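Local coordinates for protein beta-porphyranase B (Bacteroides plebeius, PDB 4AWD) that hydrolyses the beta-galactose to alpha-L-galactose-6-sulfate linkages of porphyran, a sulfated red-seaweed polysaccharide, releasing mostly disaccharides, at residues G78-V89 with K116-V124; M203-Y211 with R218-S226. All blocks are in the same frame, centred on the assembly; numbering follows the deposited sequence.

How the interactions relate
Both contacts belong to the GH16 beta-sandwich, and they follow one another along the chain without touching; their centres lie 24 Å apart and their nearest atoms about 8 Å. Interaction 1 is the more buried: strand 82-84 runs parallel to strand 117-121, joined mainly by backbone bonds and apolar packing, including aromatic faces covered by aliphatic carbons. Interaction 2, only partly buried, contains the antiparallel hairpin of 204-213 with 219-221, whose backbone bonds are supplemented by a His-Asp bond, an Arg-Trp stack and, where the segments diverge, bridging waters. Each reaches the substrate site as inferred from relatives, interaction 1 through Arg79 and interaction 2 through Trp210, which touches the probable nucleophile Glu176.

Interaction 1 of 2, residues G78-V89 with K116-V124; sequences GRPPATFKAENV and KYRLAGGAV
With CG of Tyr117 anti to its own carbonyl carbon (chi1 -58°) and OG1 of Thr83 anti to its backbone N (chi1 -178°), the phenol ring is laid across the threonine in a short parallel pairing of strands 82-84 and 117-121, part of the GH16 beta-sandwich. Thr83 CB sits 3.6 Å from the centroid of the Tyr117 ring, a CH-pi contact almost on the ring normal, while Lys116 CG covers the opposite face. OG1 is turned to accept from Gly78 N, and the Tyr117 hydroxyl donates to Gly78 O over 2.6 Å, so both side chains tie the loop at Gly78 to the strands. Past the cis peptide before Pro81, Pro81 O takes two backbone donors, Arg118 N and Leu119 N. The bulge at Lys116 and Tyr117, which both face Glu107, lies just before this forked bond. Parallel bonding then proceeds from Thr83 N to Leu119 O, from Gly121 N to Thr83 O at 2.7 Å and from Lys85 N to Gly121 O. On the side of the sheet shared by Ala82, Leu119 and Phe84, Ala82 CB packs on Leu119 CB at 3.7 Å. The Phe84 ring also meets Trp75, a probable substrate-binding residue, edge-to-face. Arg79, likewise assigned to substrate binding by similarity, starts out away from 117-121, bonds through NH1 to Thr288 O and forms a salt bridge with Glu287. Ala123 CB lies over one face of the Phe84 ring, displaced toward its rim and 3.5 Å from Phe84 CG.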
ATOM      1  N   GLY A  78       0.331  12.273  -8.701  1.00 13.87           N
ATOM      2  CA  GLY A  78       1.407  11.642  -7.912  1.00 13.20           C
ATOM      3  C   GLY A  78       2.360  12.628  -7.248  1.00 12.87           C
ATOM      4  O   GLY A  78       2.169  13.838  -7.317  1.00 12.20           O
ATOM      5  N   ARG A  79       3.378  12.090  -6.585  1.00 13.15           N
ATOM      6  CA  ARG A  79       4.441  12.888  -5.993  1.00 13.02           C
ATOM      7  C   ARG A  79       5.416  13.203  -7.110  1.00 13.10           C
ATOM      8  O   ARG A  79       6.001  12.286  -7.684  1.00 13.56           O
ATOM      9  CB  ARG A  79       5.149  12.103  -4.875  1.00 13.00           C
ATOM     10  CG  ARG A  79       6.131  12.953  -4.023  1.00 12.39           C
ATOM     11  CD  ARG A  79       6.646  12.231  -2.780  1.00 11.71           C
ATOM     12  NE  ARG A  79       5.567  11.784  -1.898  1.00 12.46           N
ATOM     13  CZ  ARG A  79       5.151  10.518  -1.795  1.00 11.98           C
ATOM     14  NH1 ARG A  79       5.708   9.552  -2.522  1.00 10.46           N
ATOM     15  NH2 ARG A  79       4.157  10.220  -0.979  1.00 10.39           N
ATOM     16  N   PRO A  80       5.589  14.495  -7.441  1.00 13.08           N
ATOM     17  CA  PRO A  80       6.497  14.822  -8.557  1.00 12.71           C
ATOM     18  C   PRO A  80       7.877  14.181  -8.329  1.00 12.44           C
ATOM     19  O   PRO A  80       8.364  14.162  -7.199  1.00 12.37           O
ATOM     20  CB  PRO A  80       6.573  16.356  -8.524  1.00 12.79           C
ATOM     21  CG  PRO A  80       5.333  16.793  -7.790  1.00 12.89           C
ATOM     22  CD  PRO A  80       4.951  15.690  -6.852  1.00 12.64           C
ATOM     23  N   PRO A  81       8.512  13.670  -9.394  1.00 12.37           N
ATOM     24  CA  PRO A  81       8.106  13.861 -10.783  1.00 12.59           C
ATOM     25  C   PRO A  81       7.323  12.711 -11.436  1.00 12.80           C
ATOM     26  O   PRO A  81       7.272  12.640 -12.679  1.00 13.53           O
ATOM     27  CB  PRO A  81       9.454  14.058 -11.493  1.00 12.53           C
ATOM     28  CG  PRO A  81      10.465  13.297 -10.619  1.00 12.23           C
ATOM     29  CD  PRO A  81       9.805  12.970  -9.308  1.00 11.66           C
ATOM     30  N   ALA A  82       6.716  11.826 -10.641  1.00 12.35           N
ATOM     31  CA  ALA A  82       5.867  10.766 -11.221  1.00 12.07           C
ATOM     32  C   ALA A  82       4.408  10.901 -10.834  1.00 12.01           C
ATOM     33  O   ALA A  82       4.073  11.194  -9.691  1.00 12.38           O
ATOM     34  CB  ALA A  82       6.369   9.372 -10.855  1.00 11.39           C
ATOM     35  N   THR A  83       3.531  10.653 -11.786  1.00 11.85           N
ATOM     36  CA  THR A  83       2.130  10.540 -11.458  1.00 11.33           C
ATOM     37  C   THR A  83       1.619   9.138 -11.836  1.00 10.81           C
ATOM     38  O   THR A  83       2.421   8.192 -11.937  1.00 11.03           O
ATOM     39  CB  THR A  83       1.309  11.721 -12.037  1.00 11.70           C
ATOM     40  OG1 THR A  83      -0.062  11.586 -11.643  1.00 13.00           O
ATOM     41  CG2 THR A  83       1.434  11.815 -13.549  1.00 11.02           C
ATOM     42  N   PHE A  84       0.309   8.993 -12.035  1.00  9.67           N
ATOM     43  CA  PHE A  84      -0.290   7.677 -12.278  1.00  7.76           C
ATOM     44  C   PHE A  84      -1.157   7.683 -13.531  1.00  8.45           C
ATOM     45  O   PHE A  84      -1.936   8.596 -13.745  1.00  8.55           O
ATOM     46  CB  PHE A  84      -1.134   7.236 -11.081  1.00  6.29           C
ATOM     47  CG  PHE A  84      -0.525   7.583  -9.721  1.00  2.00           C
ATOM     48  CD1 PHE A  84       0.606   6.906  -9.250  1.00  2.00           C
ATOM     49  CD2 PHE A  84      -1.137   8.524  -8.889  1.00  2.00           C
ATOM     50  CE1 PHE A  84       1.150   7.212  -7.993  1.00  2.00           C
ATOM     51  CE2 PHE A  84      -0.611   8.863  -7.666  1.00  2.00           C
ATOM     52  CZ  PHE A  84       0.533   8.196  -7.193  1.00  2.00           C
ATOM     53  N   LYS A  85      -1.023   6.660 -14.361  1.00  8.87           N
ATOM     54  CA  LYS A  85      -1.886   6.546 -15.515  1.00  9.49           C
ATOM     55  C   LYS A  85      -2.528   5.169 -15.580  1.00  9.84           C
ATOM     56  O   LYS A  85      -1.905   4.162 -15.245  1.00  9.56           O
ATOM     57  CB  LYS A  85      -1.106   6.838 -16.787  1.00  9.52           C
ATOM     58  CG  LYS A  85      -0.523   8.229 -16.855  1.00  9.78           C
ATOM     59  CD  LYS A  85      -1.613   9.267 -17.043  1.00 11.44           C
ATOM     60  CE  LYS A  85      -1.004  10.619 -17.283  1.00 12.24           C
ATOM     61  NZ  LYS A  85      -1.823  11.730 -16.782  1.00 12.29           N
ATOM     62  N   ALA A  86      -3.774   5.141 -16.029  1.00 10.75           N
ATOM     63  CA  ALA A  86      -4.501   3.890 -16.232  1.00 11.86           C
ATOM     64  C   ALA A  86      -3.787   2.961 -17.209  1.00 12.37           C
ATOM     65  O   ALA A  86      -3.762   1.747 -17.000  1.00 12.99           O
ATOM     66  CB  ALA A  86      -5.947   4.167 -16.703  1.00 11.52           C
ATOM     67  N   GLU A  87      -3.198   3.532 -18.257  1.00 12.80           N
ATOM     68  CA  GLU A  87      -2.496   2.758 -19.289  1.00 13.78           C
ATOM     69  C   GLU A  87      -1.289   1.979 -18.761  1.00 14.40           C
ATOM     70  O   GLU A  87      -0.811   1.064 -19.443  1.00 15.00           O
ATOM     71  CB  GLU A  87      -2.041   3.666 -20.453  1.00 13.99           C
ATOM     72  CG  GLU A  87      -3.162   4.384 -21.193  1.00 15.06           C
ATOM     73  CD  GLU A  87      -3.781   5.516 -20.367  1.00 19.21           C
ATOM     74  OE1 GLU A  87      -3.087   6.101 -19.501  1.00 19.85           O
ATOM     75  OE2 GLU A  87      -4.975   5.813 -20.567  1.00 22.12           O
ATOM     76  N   ASN A  88      -0.799   2.340 -17.569  1.00 14.08           N
ATOM     77  CA  ASN A  88       0.342   1.662 -16.945  1.00 14.31           C
ATOM     78  C   ASN A  88      -0.044   0.438 -16.120  1.00 14.26           C
ATOM     79  O   ASN A  88       0.828  -0.235 -15.542  1.00 13.82           O
ATOM     80  CB  ASN A  88       1.136   2.628 -16.059  1.00 14.67           C
ATOM     81  CG  ASN A  88       1.925   3.649 -16.861  1.00 14.64           C
ATOM     82  OD1 ASN A  88       1.371   4.394 -17.670  1.00 15.01           O
ATOM     83  ND2 ASN A  88       3.221   3.689 -16.627  1.00 15.18           N
ATOM     84  N   VAL A  89      -1.350   0.173 -16.068  1.00 14.08           N
ATOM     85  CA  VAL A  89      -1.912  -0.920 -15.286  1.00 14.10           C
ATOM     86  C   VAL A  89      -2.488  -1.952 -16.240  1.00 14.53           C
ATOM     87  O   VAL A  89      -3.363  -1.641 -17.058  1.00 15.04           O
ATOM     88  CB  VAL A  89      -3.016  -0.422 -14.335  1.00 13.94           C
ATOM     89  CG1 VAL A  89      -3.603  -1.577 -13.534  1.00 13.46           C
ATOM     90  CG2 VAL A  89      -2.464   0.638 -13.400  1.00 13.62           C
ATOM     91  N   LYS A 116       5.673  19.403 -14.207  1.00 19.80           N
ATOM     92  CA  LYS A 116       5.609  18.752 -12.910  1.00 19.07           C
ATOM     93  C   LYS A 116       5.942  17.269 -13.047  1.00 18.08           C
ATOM     94  O   LYS A 116       6.703  16.753 -12.244  1.00 17.93           O
ATOM     95  CB  LYS A 116       4.235  18.970 -12.271  1.00 18.95           C
ATOM     96  CG  LYS A 116       4.081  18.371 -10.882  1.00 21.18           C
ATOM     97  CD  LYS A 116       2.797  18.856 -10.162  1.00 23.10           C
ATOM     98  CE  LYS A 116       2.835  20.362  -9.844  1.00 23.61           C
ATOM     99  NZ  LYS A 116       3.865  20.669  -8.800  1.00 25.04           N
ATOM    100  N   TYR A 117       5.410  16.614 -14.084  1.00 16.95           N
ATOM    101  CA  TYR A 117       5.528  15.150 -14.253  1.00 16.45           C
ATOM    102  C   TYR A 117       6.191  14.716 -15.562  1.00 16.01           C
ATOM    103  O   TYR A 117       5.793  15.143 -16.642  1.00 15.99           O
ATOM    104  CB  TYR A 117       4.147  14.478 -14.160  1.00 16.00           C
ATOM    105  CG  TYR A 117       3.426  14.739 -12.857  1.00 15.31           C
ATOM    106  CD1 TYR A 117       3.944  14.262 -11.650  1.00 13.45           C
ATOM    107  CD2 TYR A 117       2.223  15.445 -12.832  1.00 13.53           C
ATOM    108  CE1 TYR A 117       3.298  14.491 -10.449  1.00 12.58           C
ATOM    109  CE2 TYR A 117       1.563  15.671 -11.636  1.00 13.90           C
ATOM    110  CZ  TYR A 117       2.119  15.193 -10.445  1.00 13.68           C
ATOM    111  OH  TYR A 117       1.488  15.408  -9.250  1.00 13.20           O
ATOM    112  N   ARG A 118       7.196  13.858 -15.453  1.00 16.01           N
ATOM    113  CA  ARG A 118       7.845  13.271 -16.627  1.00 16.40           C
ATOM    114  C   ARG A 118       7.952  11.761 -16.501  1.00 15.76           C
ATOM    115  O   ARG A 118       8.496  11.100 -17.383  1.00 16.41           O
ATOM    116  CB  ARG A 118       9.226  13.892 -16.874  1.00 16.90           C
ATOM    117  CG  ARG A 118      10.233  13.603 -15.770  1.00 19.82           C
ATOM    118  CD  ARG A 118      11.567  14.250 -16.033  1.00 23.93           C
ATOM    119  NE  ARG A 118      12.642  13.574 -15.305  1.00 28.07           N
ATOM    120  CZ  ARG A 118      13.125  13.966 -14.123  1.00 30.82           C
ATOM    121  NH1 ARG A 118      12.636  15.044 -13.498  1.00 30.52           N
ATOM    122  NH2 ARG A 118      14.112  13.275 -13.564  1.00 31.13           N
ATOM    123  N   LEU A 119       7.440  11.226 -15.398  1.00 14.83           N
ATOM    124  CA  LEU A 119       7.366   9.792 -15.201  1.00 14.04           C
ATOM    125  C   LEU A 119       5.928   9.386 -14.929  1.00 13.81           C
ATOM    126  O   LEU A 119       5.169  10.105 -14.256  1.00 13.58           O
ATOM    127  CB  LEU A 119       8.282   9.347 -14.050  1.00 14.00           C
ATOM    128  CG  LEU A 119       9.804   9.351 -14.284  1.00 13.27           C
ATOM    129  CD1 LEU A 119      10.555   9.269 -12.959  1.00 10.92           C
ATOM    130  CD2 LEU A 119      10.231   8.211 -15.203  1.00 10.83           C
ATOM    131  N   ALA A 120       5.540   8.238 -15.464  1.00 13.32           N
ATOM    132  CA  ALA A 120       4.222   7.708 -15.165  1.00 13.12           C
ATOM    133  C   ALA A 120       4.321   6.356 -14.462  1.00 12.82           C
ATOM    134  O   ALA A 120       5.019   5.439 -14.927  1.00 12.73           O
ATOM    135  CB  ALA A 120       3.365   7.638 -16.419  1.00 12.62           C
ATOM    136  N   GLY A 121       3.640   6.260 -13.320  1.00 12.38           N
ATOM    137  CA  GLY A 121       3.435   4.977 -12.638  1.00 11.41           C
ATOM    138  C   GLY A 121       1.972   4.575 -12.622  1.00 10.79           C
ATOM    139  O   GLY A 121       1.180   5.039 -13.443  1.00 10.35           O
ATOM    140  N   GLY A 122       1.614   3.720 -11.667  1.00 10.62           N
ATOM    141  CA  GLY A 122       0.242   3.247 -11.506  1.00 10.00           C
ATOM    142  C   GLY A 122      -0.263   3.387 -10.083  1.00  9.57           C
ATOM    143  O   GLY A 122       0.488   3.223  -9.134  1.00  9.52           O
ATOM    144  N   ALA A 123      -1.541   3.716  -9.949  1.00  9.43           N
ATOM    145  CA  ALA A 123      -2.219   3.713  -8.664  1.00  9.21           C
ATOM    146  C   ALA A 123      -3.566   3.028  -8.815  1.00  9.52           C
ATOM    147  O   ALA A 123      -4.506   3.607  -9.399  1.00  9.38           O
ATOM    148  CB  ALA A 123      -2.409   5.117  -8.150  1.00  8.68           C
ATOM    149  N   VAL A 124      -3.648   1.801  -8.298  1.00  9.27           N
ATOM    150  CA  VAL A 124      -4.899   1.012  -8.287  1.00  8.84           C
ATOM    151  C   VAL A 124      -5.630   1.142  -6.941  1.00  8.67           C
ATOM    152  O   VAL A 124      -5.017   1.042  -5.886  1.00  8.75           O
ATOM    153  CB  VAL A 124      -4.610  -0.485  -8.571  1.00  8.27           C
ATOM    154  CG1 VAL A 124      -5.875  -1.293  -8.579  1.00  7.36           C
ATOM    155  CG2 VAL A 124      -3.910  -0.646  -9.893  1.00  8.83           C
TER

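Interaction 2 of 2, residues M203-Y211 with R218-S226; sequences MNSNTHYWY and RTDNTAKRS
Asp220 OD1 receives the ring N-H of His208 at ND1 over 2.6 Å, in a nearly straight bond of 163°. The carboxylate offers its syn lone pair, and OD1 lies in the plane of the imidazole, although ring and carboxylate planes are clearly tilted against each other. Extension of Asp220 CG anti to its backbone N (chi1 -175°) carries the carboxylate over Trp210 as well, with Asp220 CB 3.4 Å from Trp210 CZ3. Over the other face of the indole the guanidinium of Arg218 lies flat, its plane 7° from that of the ring, in a cation-pi stack with Arg218 CZ 3.9 Å from the centroid of the six-membered ring. The indole is thus sandwiched between a cation and a carboxylate, which would probably hold its plane steady, while its NE1 bonds to Glu176.

The antiparallel backbones pair Tyr209 with Asn221 and Tyr211 with Thr219 as hydrogen-bonded pairs. Thr219 N gives a 2.7 Å bond to Tyr211 O, and Tyr211 N returns one to Thr219 O. From Thr222 onward the segments diverge; a weak bond from Thr222 OG1 to Thr207 O remains, and waters bridge the gap. One water links Thr207 OG1 with Asn221 O, another joins Asn206 OD1 and Thr207 OG1 to Ala223 N, and a third spans Ser205 O and Arg225 NE, accepting from the latter at 2.8 Å. Met203 O lies over one face of the Arg225 guanidinium, which also makes a cation-pi contact with Tyr231.

Strands 204-213 and 219-221 form a beta hairpin of the GH16 sandwich, set against strand 168-182, which carries Glu176 and Glu181, by similarity the nucleophile and proton donor; the sandwiched Trp210 forms part of the surroundings of that active site.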
ATOM      1  N   MET A 203      11.278  -5.379   5.881  1.00 15.48           N
ATOM      2  CA  MET A 203       9.814  -5.369   5.929  1.00 14.44           C
ATOM      3  C   MET A 203       9.407  -3.984   6.393  1.00 14.04           C
ATOM      4  O   MET A 203       9.165  -3.752   7.584  1.00 13.71           O
ATOM      5  CB  MET A 203       9.308  -6.447   6.902  1.00 14.97           C
ATOM      6  CG  MET A 203       7.799  -6.695   6.935  1.00 14.43           C
ATOM      7  SD  MET A 203       7.175  -7.405   5.398  1.00 15.53           S
ATOM      8  CE  MET A 203       5.407  -7.339   5.672  1.00 12.27           C
ATOM      9  N   ASN A 204       9.388  -3.047   5.448  1.00 13.53           N
ATOM     10  CA  ASN A 204       8.915  -1.692   5.720  1.00 12.82           C
ATOM     11  C   ASN A 204       7.384  -1.613   5.724  1.00 11.90           C
ATOM     12  O   ASN A 204       6.748  -1.514   4.678  1.00 11.94           O
ATOM     13  CB  ASN A 204       9.510  -0.703   4.720  1.00 12.99           C
ATOM     14  CG  ASN A 204      10.962  -0.970   4.442  1.00 13.45           C
ATOM     15  OD1 ASN A 204      11.810  -0.852   5.333  1.00 15.69           O
ATOM     16  ND2 ASN A 204      11.267  -1.337   3.199  1.00 13.45           N
ATOM     17  N   SER A 205       6.803  -1.681   6.912  1.00 11.18           N
ATOM     18  CA  SER A 205       5.356  -1.578   7.069  1.00 10.72           C
ATOM     19  C   SER A 205       5.162  -0.375   7.944  1.00 10.84           C
ATOM     20  O   SER A 205       6.146   0.138   8.483  1.00 10.67           O
ATOM     21  CB  SER A 205       4.796  -2.817   7.754  1.00 10.36           C
ATOM     22  OG  SER A 205       5.125  -3.972   7.011  1.00 11.70           O
ATOM     23  N   ASN A 206       3.923   0.093   8.086  1.00 10.63           N
ATOM     24  CA  ASN A 206       3.701   1.297   8.852  1.00 11.12           C
ATOM     25  C   ASN A 206       2.227   1.585   9.078  1.00 11.68           C
ATOM     26  O   ASN A 206       1.362   1.026   8.398  1.00 11.31           O
ATOM     27  CB  ASN A 206       4.358   2.481   8.125  1.00 11.23           C
ATOM     28  CG  ASN A 206       4.948   3.517   9.074  1.00 11.86           C
ATOM     29  OD1 ASN A 206       4.725   3.482  10.291  1.00 12.64           O
ATOM     30  ND2 ASN A 206       5.694   4.467   8.506  1.00 11.63           N
ATOM     31  N   THR A 207       1.955   2.466  10.039  1.00 12.10           N
ATOM     32  CA  THR A 207       0.619   2.964  10.290  1.00 12.77           C
ATOM     33  C   THR A 207       0.678   4.474  10.417  1.00 13.64           C
ATOM     34  O   THR A 207       1.644   5.026  10.959  1.00 13.78           O
ATOM     35  CB  THR A 207       0.060   2.444  11.614  1.00 13.20           C
ATOM     36  OG1 THR A 207       0.814   3.008  12.703  1.00 12.65           O
ATOM     37  CG2 THR A 207       0.091   0.900  11.678  1.00 12.69           C
ATOM     38  N   HIS A 208      -0.369   5.143   9.938  1.00 14.11           N
ATOM     39  CA  HIS A 208      -0.478   6.583  10.086  1.00 14.51           C
ATOM     40  C   HIS A 208      -1.862   6.936  10.597  1.00 14.90           C
ATOM     41  O   HIS A 208      -2.864   6.504  10.021  1.00 15.35           O
ATOM     42  CB  HIS A 208      -0.238   7.284   8.746  1.00 14.36           C
ATOM     43  CG  HIS A 208       1.018   6.856   8.050  1.00 14.17           C
ATOM     44  ND1 HIS A 208       2.198   7.563   8.140  1.00 14.32           N
ATOM     45  CD2 HIS A 208       1.275   5.800   7.245  1.00 13.15           C
ATOM     46  CE1 HIS A 208       3.132   6.953   7.435  1.00 13.64           C
ATOM     47  NE2 HIS A 208       2.597   5.882   6.878  1.00 14.26           N
ATOM     48  N   TYR A 209      -1.918   7.704  11.682  1.00 14.77           N
ATOM     49  CA  TYR A 209      -3.132   8.413  12.025  1.00 14.95           C
ATOM     50  C   TYR A 209      -2.912   9.860  11.611  1.00 15.40           C
ATOM     51  O   TYR A 209      -2.096  10.561  12.218  1.00 15.59           O
ATOM     52  CB  TYR A 209      -3.433   8.308  13.530  1.00 15.15           C
ATOM     53  CG  TYR A 209      -4.787   8.883  13.916  1.00 13.75           C
ATOM     54  CD1 TYR A 209      -4.923  10.220  14.233  1.00 13.74           C
ATOM     55  CD2 TYR A 209      -5.924   8.088  13.943  1.00 13.61           C
ATOM     56  CE1 TYR A 209      -6.155  10.761  14.594  1.00 14.15           C
ATOM     57  CE2 TYR A 209      -7.168   8.624  14.286  1.00 13.55           C
ATOM     58  CZ  TYR A 209      -7.266   9.962  14.620  1.00 14.60           C
ATOM     59  OH  TYR A 209      -8.474  10.525  14.966  1.00 17.01           O
ATOM     60  N   TRP A 210      -3.612  10.307  10.572  1.00 15.52           N
ATOM     61  CA  TRP A 210      -3.434  11.670  10.077  1.00 16.35           C
ATOM     62  C   TRP A 210      -4.321  12.624  10.849  1.00 17.29           C
ATOM     63  O   TRP A 210      -5.523  12.389  10.969  1.00 17.60           O
ATOM     64  CB  TRP A 210      -3.751  11.763   8.578  1.00 16.01           C
ATOM     65  CG  TRP A 210      -2.764  11.057   7.740  1.00 15.61           C
ATOM     66  CD1 TRP A 210      -2.870   9.790   7.244  1.00 14.85           C
ATOM     67  CD2 TRP A 210      -1.492  11.555   7.307  1.00 15.50           C
ATOM     68  NE1 TRP A 210      -1.743   9.466   6.523  1.00 15.24           N
ATOM     69  CE2 TRP A 210      -0.878  10.530   6.547  1.00 15.49           C
ATOM     70  CE3 TRP A 210      -0.817  12.770   7.473  1.00 15.08           C
ATOM     71  CZ2 TRP A 210       0.381  10.686   5.945  1.00 14.91           C
ATOM     72  CZ3 TRP A 210       0.438  12.924   6.878  1.00 16.58           C
ATOM     73  CH2 TRP A 210       1.023  11.876   6.123  1.00 15.89           C
ATOM     74  N   TYR A 211      -3.741  13.701  11.364  1.00 18.29           N
ATOM     75  CA  TYR A 211      -4.513  14.682  12.123  1.00 19.86           C
ATOM     76  C   TYR A 211      -4.196  16.108  11.720  1.00 21.08           C
ATOM     77  O   TYR A 211      -3.027  16.464  11.508  1.00 21.25           O
ATOM     78  CB  TYR A 211      -4.302  14.521  13.624  1.00 19.94           C
ATOM     79  CG  TYR A 211      -5.123  15.487  14.459  1.00 20.45           C
ATOM     80  CD1 TYR A 211      -6.462  15.221  14.744  1.00 20.88           C
ATOM     81  CD2 TYR A 211      -4.559  16.657  14.963  1.00 20.65           C
ATOM     82  CE1 TYR A 211      -7.224  16.089  15.519  1.00 22.74           C
ATOM     83  CE2 TYR A 211      -5.313  17.544  15.739  1.00 22.56           C
ATOM     84  CZ  TYR A 211      -6.646  17.252  16.016  1.00 23.62           C
ATOM     85  OH  TYR A 211      -7.402  18.115  16.787  1.00 23.69           O
ATOM     86  N   ARG A 218      -0.941  19.486   8.540  1.00 30.87           N
ATOM     87  CA  ARG A 218      -1.309  18.074   8.597  1.00 30.66           C
ATOM     88  C   ARG A 218      -0.194  17.329   9.341  1.00 29.49           C
ATOM     89  O   ARG A 218       0.973  17.420   8.958  1.00 29.93           O
ATOM     90  CB  ARG A 218      -1.522  17.511   7.181  1.00 31.21           C
ATOM     91  CG  ARG A 218      -2.371  16.233   7.121  1.00 34.08           C
ATOM     92  CD  ARG A 218      -2.989  15.996   5.729  1.00 39.68           C
ATOM     93  NE  ARG A 218      -2.035  15.407   4.781  1.00 43.46           N
ATOM     94  CZ  ARG A 218      -2.106  14.165   4.290  1.00 45.50           C
ATOM     95  NH1 ARG A 218      -3.102  13.345   4.640  1.00 44.63           N
ATOM     96  NH2 ARG A 218      -1.174  13.738   3.436  1.00 46.25           N
ATOM     97  N   THR A 219      -0.535  16.634  10.424  1.00 27.74           N
ATOM     98  CA  THR A 219       0.475  15.874  11.159  1.00 25.82           C
ATOM     99  C   THR A 219       0.367  14.382  10.874  1.00 25.02           C
ATOM    100  O   THR A 219      -0.724  13.810  10.885  1.00 24.51           O
ATOM    101  CB  THR A 219       0.469  16.141  12.708  1.00 26.08           C
ATOM    102  OG1 THR A 219      -0.762  15.690  13.298  1.00 24.52           O
ATOM    103  CG2 THR A 219       0.703  17.634  13.022  1.00 24.91           C
ATOM    104  N   ASP A 220       1.516  13.771  10.605  1.00 23.97           N
ATOM    105  CA  ASP A 220       1.608  12.343  10.351  1.00 22.82           C
ATOM    106  C   ASP A 220       1.958  11.663  11.658  1.00 22.16           C
ATOM    107  O   ASP A 220       3.104  11.738  12.099  1.00 22.05           O
ATOM    108  CB  ASP A 220       2.705  12.074   9.316  1.00 22.75           C
ATOM    109  CG  ASP A 220       2.787  10.612   8.899  1.00 22.42           C
ATOM    110  OD1 ASP A 220       2.062   9.762   9.461  1.00 20.94           O
ATOM    111  OD2 ASP A 220       3.584  10.311   7.989  1.00 22.86           O
ATOM    112  N   ASN A 221       0.986  10.992  12.276  1.00 21.16           N
ATOM    113  CA  ASN A 221       1.224  10.379  13.590  1.00 20.35           C
ATOM    114  C   ASN A 221       1.470   8.872  13.543  1.00 20.11           C
ATOM    115  O   ASN A 221       0.591   8.068  13.209  1.00 19.69           O
ATOM    116  CB  ASN A 221       0.141  10.765  14.593  1.00 20.02           C
ATOM    117  CG  ASN A 221      -0.111  12.256  14.601  1.00 19.94           C
ATOM    118  OD1 ASN A 221      -0.983  12.763  13.861  1.00 19.38           O
ATOM    119  ND2 ASN A 221       0.684  12.982  15.387  1.00 16.17           N
ATOM    120  N   THR A 222       2.692   8.526  13.925  1.00 19.74           N
ATOM    121  CA  THR A 222       3.280   7.224  13.710  1.00 19.28           C
ATOM    122  C   THR A 222       3.482   6.513  15.059  1.00 19.13           C
ATOM    123  O   THR A 222       3.431   7.147  16.113  1.00 19.08           O
ATOM    124  CB  THR A 222       4.571   7.438  12.854  1.00 19.56           C
ATOM    125  OG1 THR A 222       4.227   7.329  11.458  1.00 19.08           O
ATOM    126  CG2 THR A 222       5.700   6.482  13.190  1.00 20.11           C
ATOM    127  N   ALA A 223       3.648   5.195  15.029  1.00 18.78           N
ATOM    128  CA  ALA A 223       3.921   4.417  16.236  1.00 18.43           C
ATOM    129  C   ALA A 223       5.097   3.451  16.040  1.00 18.34           C
ATOM    130  O   ALA A 223       5.332   2.936  14.937  1.00 18.29           O
ATOM    131  CB  ALA A 223       2.692   3.674  16.673  1.00 18.00           C
ATOM    132  N   LYS A 224       5.838   3.228  17.117  1.00 17.94           N
ATOM    133  CA  LYS A 224       6.972   2.335  17.107  1.00 18.00           C
ATOM    134  C   LYS A 224       6.511   0.877  16.971  1.00 18.10           C
ATOM    135  O   LYS A 224       5.368   0.515  17.323  1.00 17.87           O
ATOM    136  CB  LYS A 224       7.817   2.526  18.383  1.00 18.48           C
ATOM    137  N   ARG A 225       7.399   0.047  16.443  1.00 17.84           N
ATOM    138  CA  ARG A 225       7.122  -1.370  16.292  1.00 17.65           C
ATOM    139  C   ARG A 225       7.285  -2.041  17.648  1.00 17.30           C
ATOM    140  O   ARG A 225       8.151  -1.667  18.434  1.00 16.79           O
ATOM    141  CB  ARG A 225       8.052  -1.981  15.243  1.00 17.92           C
ATOM    142  CG  ARG A 225       7.830  -1.413  13.840  1.00 19.15           C
ATOM    143  CD  ARG A 225       8.877  -1.892  12.842  1.00 22.02           C
ATOM    144  NE  ARG A 225       8.763  -1.206  11.542  1.00 23.96           N
ATOM    145  CZ  ARG A 225       9.633  -1.341  10.539  1.00 24.55           C
ATOM    146  NH1 ARG A 225      10.690  -2.143  10.672  1.00 26.06           N
ATOM    147  NH2 ARG A 225       9.459  -0.675   9.405  1.00 23.06           N
ATOM    148  N   SER A 226       6.421  -3.014  17.930  1.00 17.19           N
ATOM    149  CA  SER A 226       6.521  -3.774  19.163  1.00 16.56           C
ATOM    150  C   SER A 226       6.506  -5.275  18.896  1.00 16.55           C
ATOM    151  O   SER A 226       6.075  -5.726  17.818  1.00 16.49           O
ATOM    152  CB  SER A 226       5.423  -3.371  20.153  1.00 16.38           C
ATOM    153  OG  SER A 226       4.128  -3.588  19.632  1.00 15.60           O
TER
HETATM  154  O   HOH W   1       7.246   1.084  11.173  1.00 25.04           O
HETATM  155  O   HOH W   2       3.436   3.261  12.806  1.00 12.83           O
HETATM  156  O   HOH W   3      -0.078   5.362  14.097  1.00 10.00           O